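Local coordinates for DUF3209 family protein (PDB 2EHW) that is of unknown function but folds as a compact, all-helical bundle from which one long, extended C-terminal helix projects, at residues Leu50-Glu54 / Leu91-Arg95; Ala8-Ala12 / Leu41-Ala45. The contacts are given in a common frame with arbitrary orientation. Numbering follows the deposited sequence.

In the fold
Interaction 1 (50-54 with 91-95) pairs helix 50-70 with helix 75-115, and interaction 2 (8-12 with 41-45) pairs helix 4-16 with helix 39-46, both of which touch Leu53 of helix 50-70. Along the chain they come in series: interaction 2 closes before interaction 1 opens, with helices 39-46 and 50-70 following each other directly. Their centres lie about 12 Å apart, and Leu53 connects them. Its CD1 stands 3.4 Å from Ala12 CB and 3.4 Å from Leu44 O, while its CG meets Leu91 CD2 at 4.2 Å. Interaction 2 is buried, with apolar side chains and backbone carbonyls in contact; interaction 1 is partly buried and includes a salt bridge. No ligand site is known.

Interaction 1 of 2, residues Leu50-Glu54 / Leu91-Arg95; sequences LPALE and LKALR
Two alpha-helical turns run antiparallel, their local axes 10.4 Å apart at closest approach and crossing at -164°. The register is fixed by Leu50 CA to Arg95 CA at 6.4 Å and Glu54 CA to Leu91 CA at 7.3 Å. Within the turns, Glu54 N donates to Leu50 O (2.8 Å) and Arg95 N to Leu91 O (3.0 Å); at the start of helix 50-70, the Ala52 amide is hydrogen-bonded to Thr49 OG1. Leu91 (chi1 t, chi2 p) sends CD1 to 4.4 Å from Leu50 CD2 and CD2 to 4.2 Å from Leu53 CG, while Leu50 (m, t) lays CD1 3.8 Å from Arg95 CA. Arg95 is fully extended, every chi near 180°, and so spans the gap between the helices: its NH1 donates to Glu54 OE1 at 2.9 Å with an N-H...O angle of 135°, a salt bridge made near the guanidinium plane. Pro51 CG covers one guanidinium face, 3.7 Å from Arg95 NH1. Glu54 OE2 has no hydrogen-bond donor in 91-95: its nearest atoms there are Lys92 CA at 3.2 Å and Lys92 CG at 3.4 Å, and the Lys92 side chain leads away. Leucine packing with a Glu54-Arg95 ion pair beside it, and segment 91-95 lying in a predicted coiled coil, make this an antiparallel helix pair of an alpha-helical bundle.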
loop_
_atom_site.group_PDB
_atom_site.type_symbol
_atom_site.label_atom_id
_atom_site.label_comp_id
_atom_site.label_asym_id
_atom_site.label_seq_id
_atom_site.Cartn_x
_atom_site.Cartn_y
_atom_site.Cartn_z
ATOM N N LEU A 50 6.907 -3.754 -2.786
ATOM C CA LEU A 50 5.484 -3.916 -3.040
ATOM C C LEU A 50 4.901 -5.056 -2.204
ATOM O O LEU A 50 3.884 -4.883 -1.523
ATOM C CB LEU A 50 5.249 -4.141 -4.534
ATOM C CG LEU A 50 5.707 -2.948 -5.382
ATOM C CD1 LEU A 50 5.481 -3.233 -6.855
ATOM C CD2 LEU A 50 4.960 -1.697 -4.956
ATOM N N PRO A 51 5.552 -6.227 -2.214
ATOM C CA PRO A 51 5.012 -7.335 -1.416
ATOM C C PRO A 51 4.791 -6.935 0.040
ATOM O O PRO A 51 3.718 -7.171 0.607
ATOM C CB PRO A 51 6.079 -8.419 -1.557
ATOM C CG PRO A 51 6.634 -8.162 -2.935
ATOM C CD PRO A 51 6.752 -6.644 -2.959
ATOM N N ALA A 52 5.808 -6.332 0.646
ATOM C CA ALA A 52 5.705 -5.902 2.037
ATOM C C ALA A 52 4.602 -4.866 2.173
ATOM O O ALA A 52 3.946 -4.766 3.209
ATOM C CB ALA A 52 7.036 -5.310 2.517
ATOM N N LEU A 53 4.399 -4.081 1.124
ATOM C CA LEU A 53 3.361 -3.064 1.177
ATOM C C LEU A 53 1.990 -3.743 1.233
ATOM O O LEU A 53 1.176 -3.436 2.093
ATOM C CB LEU A 53 3.470 -2.146 -0.037
ATOM C CG LEU A 53 2.863 -0.753 0.118
ATOM C CD1 LEU A 53 3.198 -0.180 1.491
ATOM C CD2 LEU A 53 3.397 0.140 -0.986
ATOM N N GLU A 54 1.751 -4.680 0.322
ATOM C CA GLU A 54 0.489 -5.403 0.296
ATOM C C GLU A 54 0.274 -6.165 1.604
ATOM O O GLU A 54 -0.821 -6.158 2.152
ATOM C CB GLU A 54 0.451 -6.389 -0.878
ATOM C CG GLU A 54 0.897 -5.792 -2.190
ATOM C CD GLU A 54 0.400 -6.568 -3.395
ATOM O OE1 GLU A 54 0.622 -7.797 -3.473
ATOM O OE2 GLU A 54 -0.216 -5.936 -4.279
ATOM N N LEU A 91 -3.252 -1.286 -5.883
ATOM C CA LEU A 91 -1.890 -1.614 -5.485
ATOM C C LEU A 91 -1.488 -2.939 -6.137
ATOM O O LEU A 91 -0.367 -3.077 -6.635
ATOM C CB LEU A 91 -1.784 -1.720 -3.960
ATOM C CG LEU A 91 -0.465 -2.250 -3.385
ATOM C CD1 LEU A 91 0.707 -1.402 -3.869
ATOM C CD2 LEU A 91 -0.539 -2.249 -1.858
ATOM N N LYS A 92 -2.401 -3.905 -6.141
ATOM C CA LYS A 92 -2.111 -5.196 -6.751
ATOM C C LYS A 92 -1.876 -5.006 -8.248
ATOM O O LYS A 92 -1.032 -5.672 -8.845
ATOM C CB LYS A 92 -3.262 -6.183 -6.529
ATOM C CG LYS A 92 -3.430 -6.674 -5.089
ATOM C CD LYS A 92 -4.518 -7.752 -5.001
ATOM C CE LYS A 92 -4.174 -8.947 -5.902
ATOM N NZ LYS A 92 -5.348 -9.825 -6.209
ATOM N N ALA A 93 -2.629 -4.088 -8.842
ATOM C CA ALA A 93 -2.503 -3.778 -10.258
ATOM C C ALA A 93 -1.107 -3.206 -10.528
ATOM O O ALA A 93 -0.459 -3.561 -11.514
ATOM C CB ALA A 93 -3.570 -2.771 -10.673
ATOM N N LEU A 94 -0.648 -2.322 -9.650
ATOM C CA LEU A 94 0.669 -1.726 -9.823
ATOM C C LEU A 94 1.740 -2.825 -9.759
ATOM O O LEU A 94 2.694 -2.838 -10.548
ATOM C CB LEU A 94 0.921 -0.680 -8.734
ATOM C CG LEU A 94 2.139 0.241 -8.905
ATOM C CD1 LEU A 94 1.925 1.203 -10.086
ATOM C CD2 LEU A 94 2.342 1.047 -7.613
ATOM N N ARG A 95 1.569 -3.757 -8.831
ATOM C CA ARG A 95 2.528 -4.843 -8.680
ATOM C C ARG A 95 2.550 -5.761 -9.896
ATOM O O ARG A 95 3.621 -6.183 -10.337
ATOM C CB ARG A 95 2.227 -5.667 -7.429
ATOM C CG ARG A 95 3.034 -6.954 -7.369
ATOM C CD ARG A 95 2.878 -7.640 -6.045
ATOM N NE ARG A 95 3.587 -8.915 -5.993
ATOM C CZ ARG A 95 3.698 -9.657 -4.892
ATOM N NH1 ARG A 95 3.147 -9.244 -3.756
ATOM N NH2 ARG A 95 4.360 -10.808 -4.927
#

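Interaction 2 of 2, residues Ala8-Ala12 / Leu41-Ala45; sequences ALRIA and LKRLA
Small residues let helices 4-16 and 39-46 come close: the local axes of 8-12 and 41-45 approach to 8.2 Å, with 27° between their N-to-C directions, and Ala8 CA lies just 4.5 Å from Ala45 CA. Both segments are regular alpha-helix, with Ala12 N to Ala8 O at 3.1 Å and Ala45 N to Leu41 O at 3.0 Å. The Ala8 methyl is the central bump, filling the hollow among Leu41, Leu44 and Ala45: its CB is 4.2 Å from Leu41 CD2, 3.8 Å from Leu44 CD2 and 4.3 Å from Ala45 CB. Leu44 (t, p) starts sideways, but its tip swings in beside Ala8. In return Ala45 fits against Ala8 and Ile11, its CB 4.0 Å from Ile11 CG2. One turn on, Ala12 CB rests on Leu44 O at 3.4 Å. Leu31 of helix 25-31 touches Ala8 and Leu41, and Leu53 of helix 50-70 touches Ala12 and Leu44, so neighbouring helices extend the packing. The one directional contact is a CA-H...O approach, Ala45 CA to Ala8 O at 3.5 Å with 151° at the hydrogen. Cohesion therefore rests on close, buried apolar fit around alanines, with backbone C-H...O contact made possible by their short side chains.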
loop_
_atom_site.group_PDB
_atom_site.type_symbol
_atom_site.label_atom_id
_atom_site.label_comp_id
_atom_site.label_asym_id
_atom_site.label_seq_id
_atom_site.Cartn_x
_atom_site.Cartn_y
_atom_site.Cartn_z
ATOM N N ALA A 8 -1.131 6.179 5.918
ATOM C CA ALA A 8 0.018 5.280 5.950
ATOM C C ALA A 8 0.349 4.814 4.546
ATOM O O ALA A 8 1.508 4.787 4.143
ATOM C CB ALA A 8 -0.280 4.073 6.851
ATOM N N LEU A 9 -0.682 4.451 3.801
ATOM C CA LEU A 9 -0.507 3.982 2.438
ATOM C C LEU A 9 0.009 5.104 1.551
ATOM O O LEU A 9 0.858 4.878 0.690
ATOM C CB LEU A 9 -1.834 3.452 1.894
ATOM C CG LEU A 9 -1.876 2.965 0.450
ATOM C CD1 LEU A 9 -0.712 2.029 0.173
ATOM C CD2 LEU A 9 -3.208 2.252 0.214
ATOM N N ARG A 10 -0.489 6.319 1.760
ATOM C CA ARG A 10 -0.022 7.419 0.937
ATOM C C ARG A 10 1.456 7.683 1.226
ATOM O O ARG A 10 2.231 8.041 0.337
ATOM C CB ARG A 10 -0.836 8.691 1.186
ATOM C CG ARG A 10 -0.613 9.696 0.070
ATOM C CD ARG A 10 -1.410 10.971 0.178
ATOM N NE ARG A 10 -0.874 11.949 -0.774
ATOM C CZ ARG A 10 -1.345 13.176 -0.945
ATOM N NH1 ARG A 10 -0.787 13.986 -1.831
ATOM N NH2 ARG A 10 -2.376 13.596 -0.229
ATOM N N ILE A 11 1.851 7.496 2.478
ATOM C CA ILE A 11 3.239 7.710 2.856
ATOM C C ILE A 11 4.168 6.749 2.121
ATOM O O ILE A 11 5.153 7.172 1.521
ATOM C CB ILE A 11 3.421 7.551 4.381
ATOM C CG1 ILE A 11 2.748 8.730 5.083
ATOM C CG2 ILE A 11 4.897 7.488 4.739
ATOM C CD1 ILE A 11 2.778 8.654 6.595
ATOM N N ALA A 12 3.845 5.462 2.145
ATOM C CA ALA A 12 4.691 4.466 1.488
ATOM C C ALA A 12 4.813 4.742 -0.010
ATOM O O ALA A 12 5.896 4.646 -0.585
ATOM C CB ALA A 12 4.134 3.060 1.724
ATOM N N LEU A 41 0.267 -0.257 10.978
ATOM C CA LEU A 41 0.275 1.043 10.322
ATOM C C LEU A 41 1.715 1.494 10.148
ATOM O O LEU A 41 2.080 2.059 9.116
ATOM C CB LEU A 41 -0.520 2.061 11.146
ATOM C CG LEU A 41 -2.040 1.851 11.180
ATOM C CD1 LEU A 41 -2.687 2.796 12.187
ATOM C CD2 LEU A 41 -2.617 2.082 9.782
ATOM N N LYS A 42 2.543 1.227 11.152
ATOM C CA LYS A 42 3.949 1.600 11.073
ATOM C C LYS A 42 4.632 0.788 9.987
ATOM O O LYS A 42 5.391 1.324 9.186
ATOM C CB LYS A 42 4.668 1.359 12.404
ATOM C CG LYS A 42 6.166 1.652 12.311
ATOM C CD LYS A 42 6.886 1.545 13.646
ATOM C CE LYS A 42 8.343 1.958 13.486
ATOM N NZ LYS A 42 9.102 1.886 14.761
ATOM N N ARG A 43 4.370 -0.514 9.971
ATOM C CA ARG A 43 4.962 -1.382 8.958
ATOM C C ARG A 43 4.509 -0.961 7.561
ATOM O O ARG A 43 5.275 -1.054 6.604
ATOM C CB ARG A 43 4.564 -2.840 9.187
ATOM C CG ARG A 43 5.325 -3.547 10.299
ATOM C CD ARG A 43 5.042 -5.047 10.263
ATOM N NE ARG A 43 3.714 -5.385 10.779
ATOM C CZ ARG A 43 3.384 -5.339 12.066
ATOM N NH1 ARG A 43 2.156 -5.664 12.456
ATOM N NH2 ARG A 43 4.288 -4.969 12.969
ATOM N N LEU A 44 3.258 -0.516 7.454
ATOM C CA LEU A 44 2.696 -0.079 6.176
ATOM C C LEU A 44 3.387 1.193 5.662
ATOM O O LEU A 44 3.858 1.236 4.527
ATOM C CB LEU A 44 1.182 0.169 6.328
ATOM C CG LEU A 44 0.375 0.639 5.108
ATOM C CD1 LEU A 44 0.644 -0.268 3.920
ATOM C CD2 LEU A 44 -1.111 0.652 5.449
ATOM N N ALA A 45 3.457 2.219 6.508
ATOM C CA ALA A 45 4.084 3.477 6.117
ATOM C C ALA A 45 5.553 3.341 5.718
ATOM O O ALA A 45 6.039 4.102 4.887
ATOM C CB ALA A 45 3.947 4.508 7.244
#